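Local coordinates for MxaA (Stigmatella aurantiaca, PDB 4W4T), which catalyses, through this terminal NADPH-dependent reductase domain, the reductive release of the finished chain from the myxalamid PKS-NRPS assembly line, at residues A280-P286 with L310-V316; M32-L38 with W223-L228; K267-M272 with D351-G355; A47-V51 with R179-K183; A327-G331 with L416-E420. One frame throughout, in Å; residues are numbered along the deposited sequence.

Contact 1: A280-P286 with L310-V316; sequences ALLDLTP and LVNPQFV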
# COMPACT_ATOMS: atom_id res chain seq x y z
N ALA A 280 -15.42 17.29 10.17
CA ALA A 280 -14.42 18.28 9.78
C ALA A 280 -15.01 19.47 9.02
O ALA A 280 -16.05 19.34 8.36
CB ALA A 280 -13.33 17.63 8.94
N LEU A 281 -14.36 20.62 9.12
CA LEU A 281 -14.67 21.75 8.25
C LEU A 281 -13.82 21.60 6.99
O LEU A 281 -12.67 22.04 6.96
CB LEU A 281 -14.36 23.08 8.93
CG LEU A 281 -14.94 23.26 10.33
CD1 LEU A 281 -14.48 24.57 10.93
CD2 LEU A 281 -16.45 23.16 10.29
N LEU A 282 -14.40 20.99 5.96
CA LEU A 282 -13.63 20.60 4.79
C LEU A 282 -13.12 21.79 3.98
O LEU A 282 -13.87 22.71 3.63
CB LEU A 282 -14.48 19.70 3.89
CG LEU A 282 -15.00 18.43 4.58
CD1 LEU A 282 -16.10 17.79 3.74
CD2 LEU A 282 -13.87 17.43 4.82
N ASP A 283 -11.82 21.75 3.70
CA ASP A 283 -11.18 22.67 2.77
C ASP A 283 -11.11 22.10 1.36
O ASP A 283 -10.65 20.98 1.16
CB ASP A 283 -9.77 23.00 3.23
CG ASP A 283 -9.10 24.01 2.32
OD1 ASP A 283 -9.73 25.06 2.12
OD2 ASP A 283 -7.97 23.77 1.83
N LEU A 284 -11.57 22.88 0.38
CA LEU A 284 -11.34 22.57 -1.02
C LEU A 284 -10.92 23.86 -1.69
O LEU A 284 -11.71 24.80 -1.80
CB LEU A 284 -12.59 22.02 -1.71
CG LEU A 284 -13.01 20.57 -1.46
CD1 LEU A 284 -13.78 20.46 -0.16
CD2 LEU A 284 -13.87 20.12 -2.61
N THR A 285 -9.66 23.91 -2.11
CA THR A 285 -9.07 25.12 -2.65
C THR A 285 -8.68 24.92 -4.11
O THR A 285 -7.68 24.26 -4.39
CB THR A 285 -7.82 25.52 -1.84
OG1 THR A 285 -8.13 25.51 -0.44
CG2 THR A 285 -7.34 26.90 -2.24
N PRO A 286 -9.48 25.45 -5.04
CA PRO A 286 -9.21 25.23 -6.46
C PRO A 286 -7.80 25.66 -6.90
O PRO A 286 -7.32 26.71 -6.48
CB PRO A 286 -10.27 26.08 -7.15
CG PRO A 286 -11.44 26.06 -6.18
CD PRO A 286 -10.77 26.15 -4.83
N LEU A 310 -2.96 29.54 1.76
CA LEU A 310 -3.74 29.55 0.53
C LEU A 310 -4.80 28.47 0.63
O LEU A 310 -4.70 27.40 0.04
CB LEU A 310 -2.84 29.35 -0.69
CG LEU A 310 -1.68 30.35 -0.73
CD1 LEU A 310 -0.89 30.22 -2.04
CD2 LEU A 310 -2.20 31.77 -0.55
N VAL A 311 -5.82 28.79 1.42
CA VAL A 311 -6.94 27.91 1.71
C VAL A 311 -8.23 28.61 1.34
O VAL A 311 -8.28 29.83 1.25
CB VAL A 311 -6.98 27.51 3.19
CG1 VAL A 311 -5.65 26.81 3.60
CG2 VAL A 311 -7.21 28.74 4.06
N ASN A 312 -9.28 27.83 1.14
CA ASN A 312 -10.60 28.40 0.92
C ASN A 312 -11.07 29.06 2.21
O ASN A 312 -11.16 28.40 3.25
CB ASN A 312 -11.57 27.32 0.45
CG ASN A 312 -12.77 27.90 -0.28
OD1 ASN A 312 -13.25 28.98 0.05
ND2 ASN A 312 -13.25 27.19 -1.29
N PRO A 313 -11.36 30.37 2.17
CA PRO A 313 -11.89 31.08 3.34
C PRO A 313 -13.22 30.50 3.82
O PRO A 313 -13.57 30.66 5.00
CB PRO A 313 -12.07 32.52 2.84
CG PRO A 313 -11.20 32.62 1.63
CD PRO A 313 -11.24 31.26 1.00
N GLN A 314 -13.96 29.85 2.93
CA GLN A 314 -15.25 29.26 3.28
C GLN A 314 -15.14 27.74 3.35
O GLN A 314 -14.80 27.10 2.37
CB GLN A 314 -16.32 29.67 2.25
CG GLN A 314 -17.66 28.89 2.31
CD GLN A 314 -17.99 28.11 1.01
OE1 GLN A 314 -17.13 27.94 0.13
NE2 GLN A 314 -19.24 27.64 0.90
N PHE A 315 -15.38 27.15 4.52
CA PHE A 315 -15.36 25.69 4.61
C PHE A 315 -16.65 25.10 4.05
O PHE A 315 -17.65 25.80 3.90
CB PHE A 315 -15.16 25.22 6.06
CG PHE A 315 -16.35 25.48 6.96
CD1 PHE A 315 -17.40 24.57 7.04
CD2 PHE A 315 -16.41 26.63 7.71
CE1 PHE A 315 -18.50 24.83 7.85
CE2 PHE A 315 -17.51 26.89 8.53
CZ PHE A 315 -18.55 25.98 8.60
N VAL A 316 -16.63 23.81 3.75
CA VAL A 316 -17.86 23.12 3.38
C VAL A 316 -18.05 21.99 4.39
O VAL A 316 -17.07 21.44 4.89
CB VAL A 316 -17.81 22.59 1.92
CG1 VAL A 316 -16.77 21.51 1.78
CG2 VAL A 316 -19.17 22.07 1.48
O HOH W 1 -13.69 24.51 1.48
O HOH W 2 -11.68 25.66 3.90
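Val316 CG1 packs between two leucines of the facing segment, 3.6 Å from Leu282 CB and 3.7 Å from Leu284 CD1. Met321 of helix 318-328 touches both Leu282 and Val316 and closes this apolar patch. Further along, Leu281 lays its CD2 methyl over one face of the Phe315 ring, a CH-pi contact 3.7 Å from CD2 to the ring centroid; Phe315 chi1 of 70° sets CG between backbone N and carbonyl carbon, which swings the ring over this leucine. Backbone ties begin here, with Leu282 and Val316 forming a single antiparallel hydrogen-bonded pair, the straighter bond running from Val316 N to Leu282 O. Water 1 takes the next step, accepting from Leu284 N. The polar edge belongs to Asn312. Its ND2 donates to Leu284 O at 2.9 Å, nearly straight at 168° and in the plane of the amide, while OD1 accepts from Gln314 N to make an Asx turn. Asn312 N gives its hydrogen to the syn lone pair of Asp283 OD1 at 3.0 Å and more weakly to Thr285 OG1. Thr285 OG1 in turn donates to Asp283 OD2, which also accepts from Arg246 N. The Asp283 carboxylate is thus held at both oxygens and the single Asn312 N-H is shared by two acceptors, a network joining the chain that enters strand 285-286 to the chain that leaves strand 307-310, both neighbours of strand 239-248.

Contact 2: M32-L38 with W223-L228; sequences MEADAVL and WVAEKL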
# COMPACT_ATOMS: atom_id res chain seq x y z
N MSE A 32 14.57 14.83 12.60
CA MSE A 32 13.92 16.02 12.05
C MSE A 32 14.58 17.29 12.55
O MSE A 32 14.89 18.21 11.78
CB MSE A 32 12.43 16.04 12.40
CG MSE A 32 11.65 14.95 11.69
SE MSE A 32 9.83 14.78 12.44
CE MSE A 32 9.11 16.53 11.89
N GLU A 33 14.79 17.35 13.86
CA GLU A 33 15.47 18.49 14.47
C GLU A 33 16.89 18.65 13.93
O GLU A 33 17.34 19.76 13.67
CB GLU A 33 15.50 18.35 15.99
CG GLU A 33 14.15 18.57 16.65
CD GLU A 33 13.73 20.04 16.64
OE1 GLU A 33 14.46 20.88 16.07
OE2 GLU A 33 12.67 20.36 17.22
N ALA A 34 17.60 17.53 13.79
CA ALA A 34 18.94 17.56 13.23
C ALA A 34 18.90 18.09 11.80
O ALA A 34 19.71 18.94 11.42
CB ALA A 34 19.57 16.17 13.26
N ASP A 35 17.96 17.59 11.01
CA ASP A 35 17.84 17.97 9.59
C ASP A 35 17.38 19.42 9.39
O ASP A 35 17.61 20.02 8.32
CB ASP A 35 16.89 17.00 8.87
CG ASP A 35 17.52 15.62 8.64
OD1 ASP A 35 18.77 15.52 8.66
OD2 ASP A 35 16.78 14.63 8.42
N ALA A 36 16.73 19.99 10.40
CA ALA A 36 16.24 21.37 10.33
C ALA A 36 17.36 22.39 10.56
O ALA A 36 17.13 23.59 10.44
CB ALA A 36 15.11 21.59 11.34
N VAL A 37 18.56 21.92 10.89
CA VAL A 37 19.70 22.82 11.05
C VAL A 37 20.29 23.13 9.69
O VAL A 37 20.71 22.24 8.97
CB VAL A 37 20.76 22.22 11.97
CG1 VAL A 37 22.01 23.09 12.02
CG2 VAL A 37 20.19 22.03 13.37
N LEU A 38 20.31 24.42 9.33
CA LEU A 38 20.79 24.83 8.01
C LEU A 38 22.31 25.02 8.01
O LEU A 38 22.84 25.77 8.84
CB LEU A 38 20.10 26.13 7.59
CG LEU A 38 20.37 26.63 6.17
CD1 LEU A 38 19.94 25.59 5.14
CD2 LEU A 38 19.66 27.94 5.93
N TRP A 223 7.67 19.94 7.29
CA TRP A 223 7.98 20.73 8.49
C TRP A 223 9.48 21.06 8.51
O TRP A 223 9.89 22.20 8.70
CB TRP A 223 7.58 19.95 9.74
CG TRP A 223 7.86 20.65 11.03
CD1 TRP A 223 6.99 21.42 11.75
CD2 TRP A 223 9.08 20.59 11.79
NE1 TRP A 223 7.60 21.87 12.91
CE2 TRP A 223 8.88 21.37 12.95
CE3 TRP A 223 10.31 19.97 11.60
CZ2 TRP A 223 9.88 21.54 13.92
CZ3 TRP A 223 11.30 20.13 12.56
CH2 TRP A 223 11.08 20.92 13.70
N VAL A 224 10.31 20.04 8.31
CA VAL A 224 11.75 20.25 8.29
C VAL A 224 12.15 21.23 7.18
O VAL A 224 12.94 22.16 7.40
CB VAL A 224 12.49 18.91 8.12
CG1 VAL A 224 13.98 19.12 8.00
CG2 VAL A 224 12.18 18.00 9.31
N ALA A 225 11.61 21.03 5.98
CA ALA A 225 11.91 21.93 4.86
C ALA A 225 11.57 23.38 5.20
O ALA A 225 12.37 24.29 4.95
CB ALA A 225 11.15 21.49 3.61
N GLU A 226 10.40 23.60 5.80
CA GLU A 226 10.02 24.98 6.10
C GLU A 226 10.92 25.57 7.18
O GLU A 226 11.23 26.76 7.14
CB GLU A 226 8.54 25.07 6.53
CG GLU A 226 7.91 26.42 6.16
CD GLU A 226 6.56 26.60 6.82
OE1 GLU A 226 5.55 26.22 6.20
OE2 GLU A 226 6.53 27.12 7.95
N LYS A 227 11.36 24.75 8.14
CA LYS A 227 12.35 25.21 9.12
C LYS A 227 13.63 25.70 8.44
O LYS A 227 14.18 26.75 8.81
CB LYS A 227 12.69 24.11 10.12
CG LYS A 227 11.53 23.72 11.03
CD LYS A 227 11.26 24.77 12.07
CE LYS A 227 12.17 24.60 13.27
NZ LYS A 227 11.84 25.62 14.31
N LEU A 228 14.10 24.96 7.44
CA LEU A 228 15.31 25.34 6.72
C LEU A 228 15.12 26.68 6.03
O LEU A 228 16.00 27.54 6.07
CB LEU A 228 15.69 24.28 5.69
CG LEU A 228 16.22 22.96 6.25
CD1 LEU A 228 16.54 22.00 5.11
CD2 LEU A 228 17.46 23.20 7.10
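Trp223 opens the contact with its six-membered ring: CE3 lies 3.7 Å from the CE methyl of Met32, a selenomethionine whose chain bends at chi3 (66°) to bring that methyl in, and CH2 approaches the carboxylate of Glu33. With chi1 at 180° the indole runs out toward helix 28-35, and NE1 donates to Glu209 O. Replacing Trp223 by an alanine would probably open a gap beside Met32 CE and leave Glu209 O without its indole donor. Val224 comes next and splits its methyls: CG2 meets Met32 CB at 3.7 Å, and CG1 meets Asp35 CB at 3.7 Å. The carboxylate of Asp35 is turned to Tyr159 and Arg163. One turn on, Lys227 presses CB against Ala36 CB, 3.7 Å away, while its CG lies over a face of the Trp223 ring. Leu228 ends the row with CD2 against the carbonyls of Asp35 and Ala36 and 4.0 Å from Leu38 CD1. Packing alone joins the two segments, the N-terminal helix lying on one side of helix 217-234. That helix carries Tyr218 and Lys222, both NADPH-binding and spaced as in the YxxxK motif of short-chain dehydrogenases.

Contact 3: K267-M272 with D351-G355; sequences KGCVRM and DSELG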
# COMPACT_ATOMS: atom_id res chain seq x y z
N LYS A 267 -14.47 8.90 -5.82
CA LYS A 267 -14.86 7.81 -6.71
C LYS A 267 -15.26 6.59 -5.89
O LYS A 267 -16.22 5.91 -6.23
CB LYS A 267 -13.74 7.45 -7.68
CG LYS A 267 -14.07 6.24 -8.56
CD LYS A 267 -13.02 6.05 -9.65
CE LYS A 267 -13.37 4.89 -10.59
NZ LYS A 267 -12.55 4.96 -11.86
N GLY A 268 -14.53 6.33 -4.81
CA GLY A 268 -14.86 5.25 -3.90
C GLY A 268 -16.25 5.41 -3.32
O GLY A 268 -17.02 4.46 -3.26
N CYS A 269 -16.59 6.62 -2.90
CA CYS A 269 -17.92 6.86 -2.34
C CYS A 269 -18.98 6.62 -3.39
O CYS A 269 -20.02 6.00 -3.12
CB CYS A 269 -18.04 8.27 -1.77
SG CYS A 269 -17.06 8.50 -0.27
N VAL A 270 -18.72 7.10 -4.60
CA VAL A 270 -19.69 6.93 -5.69
C VAL A 270 -19.89 5.46 -6.02
O VAL A 270 -21.02 4.98 -6.13
CB VAL A 270 -19.26 7.72 -6.95
CG1 VAL A 270 -20.04 7.27 -8.16
CG2 VAL A 270 -19.48 9.19 -6.72
N ARG A 271 -18.79 4.72 -6.14
CA ARG A 271 -18.89 3.31 -6.51
C ARG A 271 -19.57 2.46 -5.43
O ARG A 271 -20.33 1.54 -5.74
CB ARG A 271 -17.51 2.76 -6.85
CG ARG A 271 -16.97 3.31 -8.17
CD ARG A 271 -15.65 2.69 -8.56
NE ARG A 271 -15.79 1.26 -8.79
CZ ARG A 271 -14.97 0.35 -8.28
NH1 ARG A 271 -13.94 0.71 -7.52
NH2 ARG A 271 -15.17 -0.94 -8.55
N MSE A 272 -19.33 2.78 -4.16
CA MSE A 272 -19.98 2.05 -3.08
C MSE A 272 -21.40 2.53 -2.83
O MSE A 272 -22.22 1.80 -2.27
CB MSE A 272 -19.20 2.18 -1.78
CG MSE A 272 -17.83 1.54 -1.86
SE MSE A 272 -17.05 1.50 -0.08
CE MSE A 272 -16.47 3.32 0.01
N ASP A 351 -12.07 -5.81 -4.64
CA ASP A 351 -11.83 -4.61 -5.44
C ASP A 351 -10.51 -3.97 -5.03
O ASP A 351 -10.40 -3.41 -3.94
CB ASP A 351 -12.99 -3.63 -5.27
CG ASP A 351 -12.93 -2.46 -6.24
OD1 ASP A 351 -11.85 -1.85 -6.43
OD2 ASP A 351 -13.99 -2.14 -6.82
N SER A 352 -9.50 -4.06 -5.89
CA SER A 352 -8.15 -3.62 -5.54
C SER A 352 -8.01 -2.09 -5.49
O SER A 352 -7.18 -1.57 -4.75
CB SER A 352 -7.12 -4.20 -6.51
OG SER A 352 -6.99 -3.39 -7.66
N GLU A 353 -8.82 -1.39 -6.28
CA GLU A 353 -8.81 0.07 -6.24
C GLU A 353 -9.33 0.59 -4.90
O GLU A 353 -8.76 1.51 -4.33
CB GLU A 353 -9.64 0.66 -7.38
CG GLU A 353 -8.82 1.47 -8.38
CD GLU A 353 -9.66 2.00 -9.53
OE1 GLU A 353 -10.69 2.66 -9.25
OE2 GLU A 353 -9.31 1.74 -10.69
N LEU A 354 -10.40 -0.01 -4.40
CA LEU A 354 -10.92 0.38 -3.08
C LEU A 354 -9.91 -0.01 -2.00
O LEU A 354 -9.73 0.70 -1.01
CB LEU A 354 -12.28 -0.27 -2.83
CG LEU A 354 -13.37 0.27 -3.75
CD1 LEU A 354 -14.67 -0.44 -3.51
CD2 LEU A 354 -13.54 1.76 -3.54
N GLY A 355 -9.26 -1.15 -2.19
CA GLY A 355 -8.17 -1.55 -1.31
C GLY A 355 -7.07 -0.51 -1.28
O GLY A 355 -6.57 -0.15 -0.22
O HOH W 3 -12.47 3.16 -7.28
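Arg271 turns the edge of its guanidinium to the carboxylate of Asp351, whose CG lies near the guanidinium plane, although the two flat groups are twisted 47° apart. Asp351 OD2 sits between the two terminal nitrogens in a salt bridge; its 2.9 Å bond from Arg271 NH1 is weak, and the very short separation from NH2 is doubtful as modelled. A bend at chi3 (63°) brings the Arg271 guanidinium round to this aspartate. Well out of the guanidinium plane lies Glu353 OE1, near enough for opposite charges to be felt; water 3 links the pair, accepting from Arg271 NH1 at 2.9 Å and donating to Glu353 OE1 at 2.7 Å. The same glutamate oxygen makes a long salt bridge with Lys267 NZ, 3.9 Å away, but that ammonium finds its stronger partner in Phe415 O. Asp351 has a second task as the N-cap of helix 352-362: its OD1 accepts from Leu354 N at 3.1 Å, met from above the carboxylate plane. One side chain therefore caps a helix and pairs with a neighbouring one, and the partial positive charge of the helix start and the arginine would both be expected to favour the ionised carboxylate.

Beneath the charges, Leu354 points at helix 261-272. Its CD2 lies 3.7 Å from Gly268 CA, where the missing side chain lets the helices come close, and CD1 meets CG of the selenomethionine Met272 at 4.1 Å. Helix 337-348 lies alongside, with Leu344 touching Met272 and Ala347 touching Leu354, while strand 274-277 begins two residues after Met272.

Contact 4: A47-V51 with R179-K183; sequences ALPPV and RTRIK. With ACT (acetate ion), chain C.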
# COMPACT_ATOMS: atom_id res chain seq x y z
N ALA A 47 27.86 37.10 -1.45
CA ALA A 47 27.07 37.03 -2.67
C ALA A 47 26.57 38.41 -3.09
O ALA A 47 26.34 39.28 -2.24
CB ALA A 47 25.89 36.07 -2.50
N LEU A 48 26.42 38.61 -4.39
CA LEU A 48 25.95 39.89 -4.94
C LEU A 48 24.49 40.11 -4.54
O LEU A 48 23.77 39.15 -4.31
CB LEU A 48 26.09 39.91 -6.46
CG LEU A 48 27.48 39.67 -7.03
CD1 LEU A 48 27.47 39.86 -8.54
CD2 LEU A 48 28.51 40.57 -6.37
N PRO A 49 24.06 41.38 -4.47
CA PRO A 49 22.69 41.67 -4.02
C PRO A 49 21.63 41.19 -5.00
O PRO A 49 21.91 40.97 -6.18
CB PRO A 49 22.67 43.20 -3.89
CG PRO A 49 23.80 43.68 -4.75
CD PRO A 49 24.85 42.61 -4.67
N PRO A 50 20.39 41.02 -4.52
CA PRO A 50 19.35 40.52 -5.41
C PRO A 50 19.03 41.54 -6.47
O PRO A 50 19.37 42.71 -6.29
CB PRO A 50 18.15 40.31 -4.47
CG PRO A 50 18.42 41.20 -3.30
CD PRO A 50 19.91 41.23 -3.14
N VAL A 51 18.42 41.11 -7.57
CA VAL A 51 17.94 42.05 -8.57
C VAL A 51 16.95 43.02 -7.93
O VAL A 51 16.07 42.59 -7.19
CB VAL A 51 17.26 41.33 -9.74
CG1 VAL A 51 16.73 42.33 -10.76
CG2 VAL A 51 18.21 40.35 -10.39
N ARG A 179 24.15 31.30 -3.73
CA ARG A 179 25.40 31.08 -4.47
C ARG A 179 25.60 32.17 -5.52
O ARG A 179 24.72 32.39 -6.36
CB ARG A 179 25.40 29.71 -5.13
CG ARG A 179 26.70 29.36 -5.90
CD ARG A 179 27.87 29.11 -4.95
NE ARG A 179 27.55 28.10 -3.94
CZ ARG A 179 27.78 26.79 -4.06
NH1 ARG A 179 28.34 26.27 -5.15
NH2 ARG A 179 27.43 25.98 -3.07
N THR A 180 26.77 32.81 -5.49
CA THR A 180 27.13 33.81 -6.48
C THR A 180 26.41 35.12 -6.21
O THR A 180 27.03 36.13 -5.87
CB THR A 180 26.81 33.34 -7.91
OG1 THR A 180 27.47 32.10 -8.17
CG2 THR A 180 27.27 34.38 -8.93
N ARG A 181 25.09 35.10 -6.37
CA ARG A 181 24.27 36.28 -6.13
C ARG A 181 22.91 35.89 -5.56
O ARG A 181 22.36 34.84 -5.89
CB ARG A 181 24.09 37.08 -7.41
CG ARG A 181 23.45 36.35 -8.57
CD ARG A 181 23.46 37.28 -9.78
NE ARG A 181 22.77 36.77 -10.95
CZ ARG A 181 21.49 36.98 -11.20
NH1 ARG A 181 20.76 37.68 -10.33
NH2 ARG A 181 20.93 36.51 -12.30
N ILE A 182 22.39 36.75 -4.69
CA ILE A 182 21.16 36.48 -3.95
C ILE A 182 19.94 36.35 -4.84
O ILE A 182 19.73 37.15 -5.75
CB ILE A 182 20.90 37.59 -2.91
CG1 ILE A 182 22.07 37.66 -1.93
CG2 ILE A 182 19.57 37.35 -2.16
CD1 ILE A 182 22.48 36.30 -1.40
N LYS A 183 19.14 35.31 -4.58
CA LYS A 183 17.94 35.05 -5.35
C LYS A 183 16.74 34.89 -4.41
O LYS A 183 16.70 33.97 -3.60
CB LYS A 183 18.10 33.79 -6.21
CG LYS A 183 19.37 33.78 -7.04
CD LYS A 183 19.54 32.46 -7.78
CE LYS A 183 20.95 32.36 -8.44
NZ LYS A 183 22.05 32.44 -7.44
C ACT C . 28.94 22.61 -3.97
O ACT C . 29.19 21.37 -4.10
OXT ACT C . 29.23 23.46 -4.88
CH3 ACT C . 28.30 23.11 -2.71
O HOH W 4 21.14 38.55 -7.81
O HOH W 5 17.79 38.36 -7.55
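Leu48 and Arg181 bridge the two loops through their backbones, and two hydrogen bonds on Leu48 carry the join. Its N donates to Thr180 O at 3.0 Å, and its O receives Ile182 N at 2.8 Å. CA-H...O contacts add to these, among them Pro50 CA against Ile182 O.

Apolar packing centres on Ile182, which points at the facing loop. Its CD1 meets Ala47 CB at 3.6 Å, while CB lies 3.8 Å from Pro50 CD, the proline ring running side by side with the isoleucine. Leu48 CB and Arg181 CB also touch, at 3.6 Å.

Water extends the contact past the direct bonds. Water 4 accepts from Arg181 NH1 at the edge of the guanidinium and lies beside Pro49 O and Ile182 O; water 5 accepts from Val51 N and lies beside the same Ile182 carbonyl.

The two arginines find their charged partners beyond the bridge. Arg181, extended from CG to NE, reaches the carboxylate of Asp144, and Val51 CG2 packs beside its NH1. Arg179 turns away from the 47-51 loop, bends at chi2 and chi3 and donates from NH1 to OXT of an acetate ion, 3.0 Å away, probably from the crystallisation liquor. A leucine at Arg179 would probably leave that acetate without its cationic mate.

The contact ties the loop that leads into strand 57-61 to the one between helix 159-177 and strand 185-188, at the surface of the Rossmann domain, with helix 133-142 against Arg179 and Thr180.

Contact 5: A327-G331 with L416-E420; sequences AFGYG and LKAPE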
# COMPACT_ATOMS: atom_id res chain seq x y z
N ALA A 327 -27.02 15.89 -6.28
CA ALA A 327 -27.68 16.81 -7.22
C ALA A 327 -27.12 16.59 -8.61
O ALA A 327 -27.84 16.68 -9.61
CB ALA A 327 -27.50 18.25 -6.77
N PHE A 328 -25.83 16.27 -8.68
CA PHE A 328 -25.22 15.92 -9.95
C PHE A 328 -25.76 14.59 -10.47
O PHE A 328 -25.80 14.37 -11.67
CB PHE A 328 -23.69 15.84 -9.81
CG PHE A 328 -22.98 15.59 -11.10
CD1 PHE A 328 -22.74 16.63 -11.98
CD2 PHE A 328 -22.59 14.31 -11.46
CE1 PHE A 328 -22.08 16.40 -13.19
CE2 PHE A 328 -21.94 14.07 -12.66
CZ PHE A 328 -21.69 15.12 -13.53
N GLY A 329 -26.16 13.70 -9.56
CA GLY A 329 -26.81 12.48 -9.97
C GLY A 329 -26.34 11.18 -9.33
O GLY A 329 -26.78 10.10 -9.73
N TYR A 330 -25.44 11.28 -8.36
CA TYR A 330 -24.91 10.08 -7.72
C TYR A 330 -25.60 9.79 -6.39
O TYR A 330 -25.66 10.64 -5.51
CB TYR A 330 -23.40 10.23 -7.48
CG TYR A 330 -22.59 10.29 -8.75
CD1 TYR A 330 -22.63 9.26 -9.67
CD2 TYR A 330 -21.76 11.38 -9.02
CE1 TYR A 330 -21.89 9.31 -10.83
CE2 TYR A 330 -21.02 11.44 -10.18
CZ TYR A 330 -21.09 10.40 -11.08
OH TYR A 330 -20.34 10.44 -12.23
N GLY A 331 -26.10 8.57 -6.24
CA GLY A 331 -26.67 8.17 -4.97
C GLY A 331 -25.62 8.03 -3.89
O GLY A 331 -24.55 7.47 -4.13
N LEU A 416 -14.96 8.60 -13.90
CA LEU A 416 -16.25 8.24 -13.31
C LEU A 416 -17.25 7.87 -14.39
O LEU A 416 -17.25 8.47 -15.47
CB LEU A 416 -16.81 9.40 -12.47
CG LEU A 416 -16.15 9.84 -11.17
CD1 LEU A 416 -16.91 11.05 -10.59
CD2 LEU A 416 -16.12 8.70 -10.17
N LYS A 417 -18.11 6.91 -14.10
CA LYS A 417 -19.25 6.59 -14.95
C LYS A 417 -20.31 7.68 -14.80
O LYS A 417 -20.58 8.12 -13.69
CB LYS A 417 -19.81 5.22 -14.58
CG LYS A 417 -20.92 4.70 -15.51
CD LYS A 417 -20.76 3.21 -15.79
CE LYS A 417 -20.67 2.40 -14.50
NZ LYS A 417 -22.00 1.99 -13.97
N ALA A 418 -20.89 8.13 -15.91
CA ALA A 418 -21.93 9.15 -15.87
C ALA A 418 -23.09 8.69 -14.99
O ALA A 418 -23.39 7.50 -14.95
CB ALA A 418 -22.42 9.50 -17.27
N PRO A 419 -23.73 9.62 -14.27
CA PRO A 419 -24.84 9.25 -13.38
C PRO A 419 -26.01 8.65 -14.14
O PRO A 419 -26.26 9.06 -15.28
CB PRO A 419 -25.24 10.59 -12.73
CG PRO A 419 -24.58 11.65 -13.56
CD PRO A 419 -23.37 11.04 -14.17
N GLU A 420 -26.72 7.71 -13.52
CA GLU A 420 -27.87 7.05 -14.14
C GLU A 420 -28.93 8.06 -14.58
O GLU A 420 -29.47 7.95 -15.68
CB GLU A 420 -28.50 6.04 -13.17
CG GLU A 420 -27.65 4.79 -12.90
CD GLU A 420 -27.85 3.70 -13.94
OE1 GLU A 420 -29.02 3.42 -14.30
OE2 GLU A 420 -26.85 3.11 -14.40
OXT GLU A 420 -29.26 9.02 -13.86
O HOH W 6 -29.06 9.89 -11.19
O HOH W 7 -26.16 7.57 -10.75
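Gly329 O is gripped by two waters that lead across to the chain terminus, and lies 3.4 Å from Pro419 CB. Water 6 donates to it and, at 2.8 Å, to Glu420 OXT; water 7 donates to it and accepts from Glu420 N, also at 2.8 Å. Gly329 itself follows the end of helix 318-328 with positive phi (134°), backbone angles that by themselves call for glycine; a side chain would also run into Pro419 CB.

The direct polar bond comes from Tyr330, whose OH donates to Lys417 O at 2.8 Å. That oxygen lies at the edge of the tyrosine ring, in its plane, while the hydroxyl stands above the plane of the carbonyl. Pro419 packs against both aromatic side chains. Its CB lies over one face of the Tyr330 ring, and its CD sits 3.6 Å from Tyr330 OH and 3.7 Å from Phe328 CE2. With CG anti to the backbone N (chi1 -176°), the phenyl ring of Phe328 is brought within touch of this proline. Leu416 closes the far side of the tyrosine, CD1 at 4.1 Å from Tyr330 CE2.

One tyrosine hydroxyl and two waters, meeting backbone carbonyls and the chain end, thus supply the polar links, and one proline most of the apolar surface; the only ionic group used is the terminal carboxylate, and that through water.

Overall arrangement
Contacts 2 and 4 close first along the chain, contact 4 within the span bounded by contact 2; their centres are about 23 Å apart, and both join the N-terminal residues to the Rossmann domain, at helix 217-234 and the loop before strand 185-188. Contact 1 lies between, where the chain enters strand 285-286 and leaves strand 307-310, both paired with strand 239-248 of the parallel sheet. Contacts 3 and 5, centres about 15 Å apart, lie on the other side; their segments alternate in sequence and touch through Lys267 with Leu416 and Val270 with Tyr330. This ties the C-terminal residues to helix 261-272, the centre of contact 5 lying about 55 Å from that of contact 4.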